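Local coordinates for protein redox-sensing transcriptional repressor Rex (Thermoanaerobacter ethanolicus, PDB 3WG9) that probably represses transcription in response to the cellular NADH/NAD(+) balance, binding DNA through a winged-helix domain and the dinucleotide through a Rossmann domain, at residues R32-S35 / R36-S39. Numbering follows the deposited sequence.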
ATOM      1  N   ARG B  32     -15.849   3.534 -23.651  1.00 57.72           N
ATOM      2  CA  ARG B  32     -16.766   2.627 -22.989  1.00 57.52           C
ATOM      3  C   ARG B  32     -16.000   1.408 -22.512  1.00 55.55           C
ATOM      4  O   ARG B  32     -14.983   1.052 -23.098  1.00 55.46           O
ATOM      5  CB  ARG B  32     -17.863   2.172 -23.948  1.00 59.06           C
ATOM      6  CG  ARG B  32     -19.032   3.137 -24.103  1.00 63.78           C
ATOM      7  CD  ARG B  32     -20.277   2.415 -24.663  1.00 68.39           C
ATOM      8  NE  ARG B  32     -21.112   1.781 -23.630  1.00 67.46           N
ATOM      9  CZ  ARG B  32     -21.863   2.464 -22.763  1.00 67.78           C
ATOM     10  NH1 ARG B  32     -21.881   3.796 -22.777  1.00 69.22           N
ATOM     11  NH2 ARG B  32     -22.604   1.814 -21.880  1.00 68.00           N
ATOM     12  N   ILE B  33     -16.496   0.746 -21.473  1.00 53.99           N
ATOM     13  CA  ILE B  33     -15.903  -0.523 -21.084  1.00 52.02           C
ATOM     14  C   ILE B  33     -17.013  -1.477 -20.713  1.00 52.43           C
ATOM     15  O   ILE B  33     -17.938  -1.108 -20.003  1.00 51.41           O
ATOM     16  CB  ILE B  33     -14.873  -0.377 -19.900  1.00 50.29           C
ATOM     17  CG1 ILE B  33     -14.289  -1.749 -19.547  1.00 51.57           C
ATOM     18  CG2 ILE B  33     -15.521   0.278 -18.715  1.00 46.33           C
ATOM     19  CD1 ILE B  33     -12.994  -1.681 -18.759  1.00 55.74           C
ATOM     20  N   SER B  34     -16.925  -2.697 -21.225  1.00 53.86           N
ATOM     21  CA  SER B  34     -17.965  -3.691 -20.996  1.00 54.83           C
ATOM     22  C   SER B  34     -17.818  -4.289 -19.591  1.00 54.21           C
ATOM     23  O   SER B  34     -16.732  -4.223 -18.965  1.00 51.12           O
ATOM     24  CB  SER B  34     -17.866  -4.780 -22.070  1.00 56.96           C
ATOM     25  OG  SER B  34     -16.806  -5.683 -21.787  1.00 56.96           O
ATOM     26  N   SER B  35     -18.897  -4.884 -19.095  1.00 53.00           N
ATOM     27  CA  SER B  35     -18.900  -5.518 -17.767  1.00 51.96           C
ATOM     28  C   SER B  35     -17.889  -6.659 -17.685  1.00 50.20           C
ATOM     29  O   SER B  35     -17.201  -6.839 -16.662  1.00 47.78           O
ATOM     30  CB  SER B  35     -20.290  -6.112 -17.468  1.00 54.89           C
ATOM     31  OG  SER B  35     -20.870  -5.424 -16.378  1.00 57.17           O
ATOM     32  N   ARG B  36     -17.813  -7.458 -18.741  1.00 50.17           N
ATOM     33  CA  ARG B  36     -16.889  -8.570 -18.675  1.00 51.68           C
ATOM     34  C   ARG B  36     -15.423  -8.064 -18.718  1.00 50.16           C
ATOM     35  O   ARG B  36     -14.584  -8.581 -17.995  1.00 47.22           O
ATOM     36  CB  ARG B  36     -17.172  -9.639 -19.732  1.00 53.68           C
ATOM     37  CG  ARG B  36     -16.861  -9.227 -21.135  1.00 60.67           C
ATOM     38  CD  ARG B  36     -16.824 -10.426 -22.063  1.00 70.93           C
ATOM     39  NE  ARG B  36     -16.116 -11.555 -21.466  1.00 74.39           N
ATOM     40  CZ  ARG B  36     -15.648 -12.597 -22.145  1.00 79.77           C
ATOM     41  NH1 ARG B  36     -15.805 -12.674 -23.466  1.00 81.85           N
ATOM     42  NH2 ARG B  36     -15.021 -13.574 -21.500  1.00 81.07           N
ATOM     43  N   GLU B  37     -15.161  -7.009 -19.482  1.00 51.14           N
ATOM     44  CA  GLU B  37     -13.794  -6.451 -19.612  1.00 51.51           C
ATOM     45  C   GLU B  37     -13.343  -5.892 -18.255  1.00 47.84           C
ATOM     46  O   GLU B  37     -12.217  -6.117 -17.777  1.00 45.49           O
ATOM     47  CB  GLU B  37     -13.760  -5.323 -20.655  1.00 53.53           C
ATOM     48  CG  GLU B  37     -14.255  -5.710 -22.056  1.00 61.91           C
ATOM     49  CD  GLU B  37     -14.136  -4.586 -23.120  1.00 70.53           C
ATOM     50  OE1 GLU B  37     -13.303  -4.751 -24.037  1.00 76.10           O
ATOM     51  OE2 GLU B  37     -14.873  -3.565 -23.076  1.00 71.28           O
ATOM     52  N   LEU B  38     -14.249  -5.147 -17.646  1.00 46.04           N
ATOM     53  CA  LEU B  38     -14.006  -4.610 -16.330  1.00 42.67           C
ATOM     54  C   LEU B  38     -13.758  -5.699 -15.304  1.00 41.11           C
ATOM     55  O   LEU B  38     -12.775  -5.656 -14.578  1.00 36.44           O
ATOM     56  CB  LEU B  38     -15.102  -3.652 -15.889  1.00 42.67           C
ATOM     57  CG  LEU B  38     -14.829  -2.899 -14.598  1.00 41.73           C
ATOM     58  CD1 LEU B  38     -13.533  -1.988 -14.697  1.00 41.59           C
ATOM     59  CD2 LEU B  38     -16.052  -2.066 -14.172  1.00 41.31           C
ATOM     60  N   SER B  39     -14.646  -6.680 -15.257  1.00 38.25           N
ATOM     61  CA  SER B  39     -14.504  -7.807 -14.339  1.00 40.52           C
ATOM     62  C   SER B  39     -13.169  -8.523 -14.547  1.00 40.41           C
ATOM     63  O   SER B  39     -12.449  -8.818 -13.593  1.00 38.60           O
ATOM     64  CB  SER B  39     -15.652  -8.806 -14.567  1.00 40.16           C
ATOM     65  OG  SER B  39     -15.398 -10.027 -13.910  1.00 39.90           O
TER
HETATM   66  O   HOH W   1     -13.453  -0.830 -23.766  1.00 50.87           O
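Ser34 and Glu37 grip each other at the start of helix 35-42. The carboxylate of Glu37 reaches back to the Ser34 amide, Glu37 OE2 accepting from Ser34 N at 2.9 Å in a nearly straight bond (168°) through its anti lone pair. In return Ser34 OG accepts from Glu37 N at 3.1 Å, although the modelled place of this hydroxyl is less certain. With CG anti to the carbonyl carbon (chi1 -57°) and the chain extended beyond it, Glu37 lies back along the incoming strand, where a water lies between Glu37 OE2 and Arg32 O, bonded to both. The first helical bonds follow, Leu38 N to Ser34 O at 3.0 Å and Ser39 N to Ser35 O at 2.9 Å. The side chains of Ile33 and Glu37 run alongside each other, pointing opposite ways, with Ile33 CG1 3.8 Å from Glu37 CB. Ile33 CD1 meets Leu38 CB at 4.1 Å. Tyr21 and Leu25 of helix 9-27 back Ile33, and Tyr66 pairs with its backbone. Cutting Ile33 back to an alanine here would probably leave a gap between Leu38 and Tyr21. The arrangement is a capping box, here opening a helix of the predicted helix-turn-helix region in the winged-helix domain.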